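Pilus assembly protein PILC (Thermus thermophilus, PDB 2WHN) probably acts in the inner membrane to control type IV pilus assembly and disassembly, this chain being the N-terminal domain of the full-length protein. Local coordinates at residues E44-K47 against F48-L52; F65-A68 against L69-H72. One frame throughout, in Å; residues are numbered along the deposited sequence.

Contact 1. Residues E44-K47 against F48-L52; sequences ENRK and FREIL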
loop_
_atom_site.group_PDB
_atom_site.type_symbol
_atom_site.label_atom_id
_atom_site.label_comp_id
_atom_site.label_asym_id
_atom_site.label_seq_id
_atom_site.Cartn_x
_atom_site.Cartn_y
_atom_site.Cartn_z
ATOM N N GLU A 44 -3.492 -6.806 -9.132
ATOM C CA GLU A 44 -4.504 -7.231 -10.100
ATOM C C GLU A 44 -5.330 -6.066 -10.639
ATOM O O GLU A 44 -5.631 -6.008 -11.831
ATOM C CB GLU A 44 -5.430 -8.287 -9.489
ATOM C CG GLU A 44 -5.985 -9.273 -10.503
ATOM C CD GLU A 44 -7.454 -9.591 -10.279
ATOM O OE1 GLU A 44 -7.903 -9.550 -9.112
ATOM O OE2 GLU A 44 -8.157 -9.889 -11.271
ATOM N N ASN A 45 -5.731 -5.165 -9.748
ATOM C CA ASN A 45 -6.536 -4.010 -10.132
ATOM C C ASN A 45 -5.715 -2.958 -10.878
ATOM O O ASN A 45 -4.737 -2.437 -10.348
ATOM C CB ASN A 45 -7.189 -3.388 -8.895
ATOM C CG ASN A 45 -8.069 -2.201 -9.235
ATOM O OD1 ASN A 45 -9.251 -2.359 -9.541
ATOM N ND2 ASN A 45 -7.501 -1.002 -9.164
ATOM N N ARG A 46 -6.127 -2.638 -12.100
ATOM C CA ARG A 46 -5.346 -1.761 -12.973
ATOM C C ARG A 46 -5.139 -0.378 -12.374
ATOM O O ARG A 46 -4.081 0.232 -12.544
ATOM C CB ARG A 46 -6.012 -1.622 -14.344
ATOM C CG ARG A 46 -5.205 -0.786 -15.327
ATOM C CD ARG A 46 -6.066 -0.274 -16.470
ATOM N NE ARG A 46 -6.775 0.955 -16.119
ATOM C CZ ARG A 46 -6.242 2.172 -16.185
ATOM N NH1 ARG A 46 -4.987 2.331 -16.582
ATOM N NH2 ARG A 46 -6.963 3.232 -15.850
ATOM N N LYS A 47 -6.185 0.144 -11.742
ATOM C CA LYS A 47 -6.127 1.460 -11.129
ATOM C C LYS A 47 -5.215 1.468 -9.905
ATOM O O LYS A 47 -4.485 2.436 -9.668
ATOM C CB LYS A 47 -7.530 1.939 -10.755
ATOM C CG LYS A 47 -7.620 3.436 -10.512
ATOM C CD LYS A 47 -8.891 4.018 -11.126
ATOM C CE LYS A 47 -8.780 5.527 -11.285
ATOM N NZ LYS A 47 -9.936 6.088 -12.053
ATOM N N PHE A 48 -5.241 0.383 -9.137
ATOM C CA PHE A 48 -4.323 0.244 -8.014
ATOM C C PHE A 48 -2.889 0.098 -8.504
ATOM O O PHE A 48 -1.966 0.654 -7.907
ATOM C CB PHE A 48 -4.706 -0.938 -7.124
ATOM C CG PHE A 48 -4.186 -0.826 -5.714
ATOM C CD1 PHE A 48 -3.809 0.406 -5.196
ATOM C CD2 PHE A 48 -4.121 -1.938 -4.896
ATOM C CE1 PHE A 48 -3.337 0.514 -3.895
ATOM C CE2 PHE A 48 -3.676 -1.831 -3.585
ATOM C CZ PHE A 48 -3.280 -0.611 -3.086
ATOM N N ARG A 49 -2.716 -0.617 -9.615
ATOM C CA ARG A 49 -1.406 -0.765 -10.246
ATOM C C ARG A 49 -0.841 0.591 -10.646
ATOM O O ARG A 49 0.339 0.869 -10.432
ATOM C CB ARG A 49 -1.495 -1.665 -11.482
ATOM C CG ARG A 49 -1.241 -3.134 -11.208
ATOM C CD ARG A 49 -0.467 -3.789 -12.344
ATOM N NE ARG A 49 -1.102 -3.578 -13.643
ATOM C CZ ARG A 49 -2.304 -4.039 -13.977
ATOM N NH1 ARG A 49 -3.024 -4.731 -13.103
ATOM N NH2 ARG A 49 -2.792 -3.797 -15.185
ATOM N N GLU A 50 -1.677 1.419 -11.264
ATOM C CA GLU A 50 -1.261 2.758 -11.646
ATOM C C GLU A 50 -0.911 3.575 -10.407
ATOM O O GLU A 50 0.070 4.314 -10.397
ATOM C CB GLU A 50 -2.356 3.451 -12.460
ATOM C CG GLU A 50 -2.509 2.903 -13.872
ATOM C CD GLU A 50 -1.763 3.732 -14.897
ATOM O OE1 GLU A 50 -0.849 4.485 -14.498
ATOM O OE2 GLU A 50 -2.108 3.657 -16.099
ATOM N N ILE A 51 -1.701 3.405 -9.352
ATOM C CA ILE A 51 -1.453 4.078 -8.083
ATOM C C ILE A 51 -0.089 3.690 -7.530
ATOM O O ILE A 51 0.676 4.537 -7.065
ATOM C CB ILE A 51 -2.515 3.691 -7.032
ATOM C CG1 ILE A 51 -3.898 4.203 -7.446
ATOM C CG2 ILE A 51 -2.126 4.218 -5.666
ATOM C CD1 ILE A 51 -4.067 5.684 -7.273
ATOM N N LEU A 52 0.192 2.392 -7.544
ATOM C CA LEU A 52 1.392 1.871 -6.905
ATOM C C LEU A 52 2.647 2.210 -7.699
ATOM O O LEU A 52 3.705 2.443 -7.120
ATOM C CB LEU A 52 1.279 0.363 -6.691
ATOM C CG LEU A 52 0.175 -0.043 -5.713
ATOM C CD1 LEU A 52 0.058 -1.556 -5.642
ATOM C CD2 LEU A 52 0.441 0.554 -4.330
#
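Arg46 and Glu50, one helical turn apart, run side by side in the same direction and meet in a salt bridge between Arg46 NH1 and Glu50 OE2 at 3.2 Å. The fit is loose: the carboxylate oxygen lies near the guanidinium plane, but the carboxylate itself is turned almost perpendicular to it (82°), and the weak hydrogen bond is strongly bent. The stronger partner of Arg46 is Glu7, a salt bridge through NE, so this guanidinium has two acidic partners, which probably offset its charge.

Arg49 behaves differently. Kinks at chi2 and chi3 (-143° and -53°) fold its chain back toward the start of the helix, where one guanidinium face rests on Arg46 CA, 3.9 Å from Arg49 CZ. From there Arg49 NH1 reaches Glu44 O at 3.2 Å, a weak bond made at the edge of the group, and also bonds to Thr43 O. The side chain thus links the first helical turn to carbonyls of the preceding loop.

Beneath these side chains the backbone winds up from Asn45, the N-cap residue: Arg49 N donates to Asn45 O (2.8 Å) and Glu50 N to Arg46 O (3.0 Å). Phe48 CB packs 3.9 Å from Asn45 CB, while its ring carries Leu52 CD1 over the centre of one face.

The charged groups line the outer side of helix 46-60. Inward, Phe48 meets Phe18 of helix 12-28 edge-to-face and also touches Pro10 and Asp14, seating the helix start against that neighbour, while Ile51 faces the turn that follows helix 65-70.

Contact 2. Residues F65-A68 against L69-H72; sequences FSEA and LSKH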
loop_
_atom_site.group_PDB
_atom_site.type_symbol
_atom_site.label_atom_id
_atom_site.label_comp_id
_atom_site.label_asym_id
_atom_site.label_seq_id
_atom_site.Cartn_x
_atom_site.Cartn_y
_atom_site.Cartn_z
ATOM N N PHE A 65 7.580 7.653 2.078
ATOM C CA PHE A 65 6.591 6.631 1.742
ATOM C C PHE A 65 5.190 7.086 2.148
ATOM O O PHE A 65 4.240 6.990 1.364
ATOM C CB PHE A 65 6.947 5.301 2.424
ATOM C CG PHE A 65 6.044 4.157 2.051
ATOM C CD1 PHE A 65 5.526 4.047 0.769
ATOM C CD2 PHE A 65 5.756 3.161 2.973
ATOM C CE1 PHE A 65 4.713 2.977 0.422
ATOM C CE2 PHE A 65 4.943 2.091 2.637
ATOM C CZ PHE A 65 4.417 1.999 1.360
ATOM N N SER A 66 5.075 7.611 3.364
ATOM C CA SER A 66 3.794 8.086 3.876
ATOM C C SER A 66 3.202 9.215 3.039
ATOM O O SER A 66 1.992 9.257 2.823
ATOM C CB SER A 66 3.925 8.524 5.333
ATOM O OG SER A 66 4.921 9.513 5.463
ATOM N N GLU A 67 4.046 10.127 2.561
ATOM C CA GLU A 67 3.560 11.206 1.703
ATOM C C GLU A 67 3.148 10.687 0.325
ATOM O O GLU A 67 2.161 11.146 -0.247
ATOM C CB GLU A 67 4.583 12.339 1.562
ATOM C CG GLU A 67 4.156 13.396 0.537
ATOM C CD GLU A 67 5.004 14.656 0.572
ATOM O OE1 GLU A 67 6.177 14.581 0.988
ATOM O OE2 GLU A 67 4.500 15.725 0.156
ATOM N N ALA A 68 3.897 9.724 -0.203
ATOM C CA ALA A 68 3.512 9.087 -1.459
ATOM C C ALA A 68 2.131 8.436 -1.348
ATOM O O ALA A 68 1.292 8.590 -2.237
ATOM C CB ALA A 68 4.557 8.070 -1.893
ATOM N N LEU A 69 1.885 7.749 -0.237
ATOM C CA LEU A 69 0.573 7.161 0.033
ATOM C C LEU A 69 -0.511 8.227 0.167
ATOM O O LEU A 69 -1.642 8.039 -0.291
ATOM C CB LEU A 69 0.607 6.316 1.307
ATOM C CG LEU A 69 1.661 5.209 1.400
ATOM C CD1 LEU A 69 1.558 4.488 2.735
ATOM C CD2 LEU A 69 1.525 4.232 0.245
ATOM N N SER A 70 -0.183 9.318 0.851
ATOM C CA SER A 70 -1.191 10.304 1.228
ATOM C C SER A 70 -1.797 10.964 -0.004
ATOM O O SER A 70 -2.806 11.663 0.091
ATOM C CB SER A 70 -0.597 11.362 2.158
ATOM O OG SER A 70 0.257 12.235 1.444
ATOM N N LYS A 71 -1.195 10.710 -1.162
ATOM C CA LYS A 71 -1.689 11.255 -2.420
ATOM C C LYS A 71 -2.913 10.502 -2.928
ATOM O O LYS A 71 -3.547 10.922 -3.894
ATOM C CB LYS A 71 -0.596 11.211 -3.487
ATOM C CG LYS A 71 0.433 12.316 -3.374
ATOM C CD LYS A 71 1.520 12.145 -4.420
ATOM C CE LYS A 71 2.365 13.399 -4.552
ATOM N NZ LYS A 71 3.310 13.300 -5.698
ATOM N N HIS A 72 -3.227 9.375 -2.298
ATOM C CA HIS A 72 -4.209 8.450 -2.853
ATOM C C HIS A 72 -5.281 8.053 -1.841
ATOM O O HIS A 72 -4.972 7.604 -0.735
ATOM C CB HIS A 72 -3.511 7.213 -3.422
ATOM C CG HIS A 72 -2.447 7.534 -4.428
ATOM N ND1 HIS A 72 -2.730 7.792 -5.752
ATOM C CD2 HIS A 72 -1.103 7.647 -4.300
ATOM C CE1 HIS A 72 -1.606 8.053 -6.397
ATOM N NE2 HIS A 72 -0.605 7.976 -5.538
HETATM O O HOH W 1 2.197 8.697 -4.960
#
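Two first torsions bring Phe65 and Leu69 together: CG of Phe65 lies trans to its backbone N (chi1 -175°), whereas CG of Leu69 lies trans to its carbonyl carbon (chi1 -54°). The ring and the branched leucine end consequently meet at a slant on one side of the helix. Leu69 CD1 sits over the ring centre in a CH-pi contact, 4.1 Å from the centroid of Phe65 and only 11° off the normal. The other methyl approaches closer to the rim, with Leu69 CD2 3.4 Å from Phe65 CE1, so both branches of the leucine bear on the phenylalanine. Val83 of helix 77-89 touches both residues.

On another side of the turn, the hydroxyl of Ser70 folds back between its own N and carbonyl carbon and donates to Glu67 O at 2.8 Å, coming in from the side of that carbonyl. The main-chain bonds Leu69 N to Phe65 O and Ser70 N to Ser66 O, each 2.9 Å, run alongside it.

Further on, Ala68 O is met by a water, which donates to it at 2.9 Å. The same water lies in the plane of the His72 imidazole, at its edge, 3.0 Å from His72 NE2. The bridge ties the histidine back to the preceding turn, while Lys71 NZ leaves for a salt bridge with Asp58.

The arrangement is that of a short amphipathic helix: its i to i+4 Phe-Leu pair is buried while Glu67 and Ser70 are exposed, and it packs against helix 46-60 and helix 77-89 in this all-helical domain of the GSP F (T2SS protein F) family.

In the fold
From the N terminus the chain passes through helices 12-28 and 32-39 before reaching contact 1, which organises the start of helix 46-60. That helix leads through a short connection to contact 2, which takes in helix 65-70 and the turn after it. The two lie in series, neither nested nor crossed, and each shapes a single stretch of chain instead of closing a long loop. Although their centres are about 15 Å apart, they touch through Ile51 and His72, so the early part of helix 46-60 packs on the exit from helix 65-70. Contact 1 also faces helix 12-28 and contact 2 faces helix 77-89, so between them the contacts connect helices 12-28, 46-60, 65-70 and 77-89.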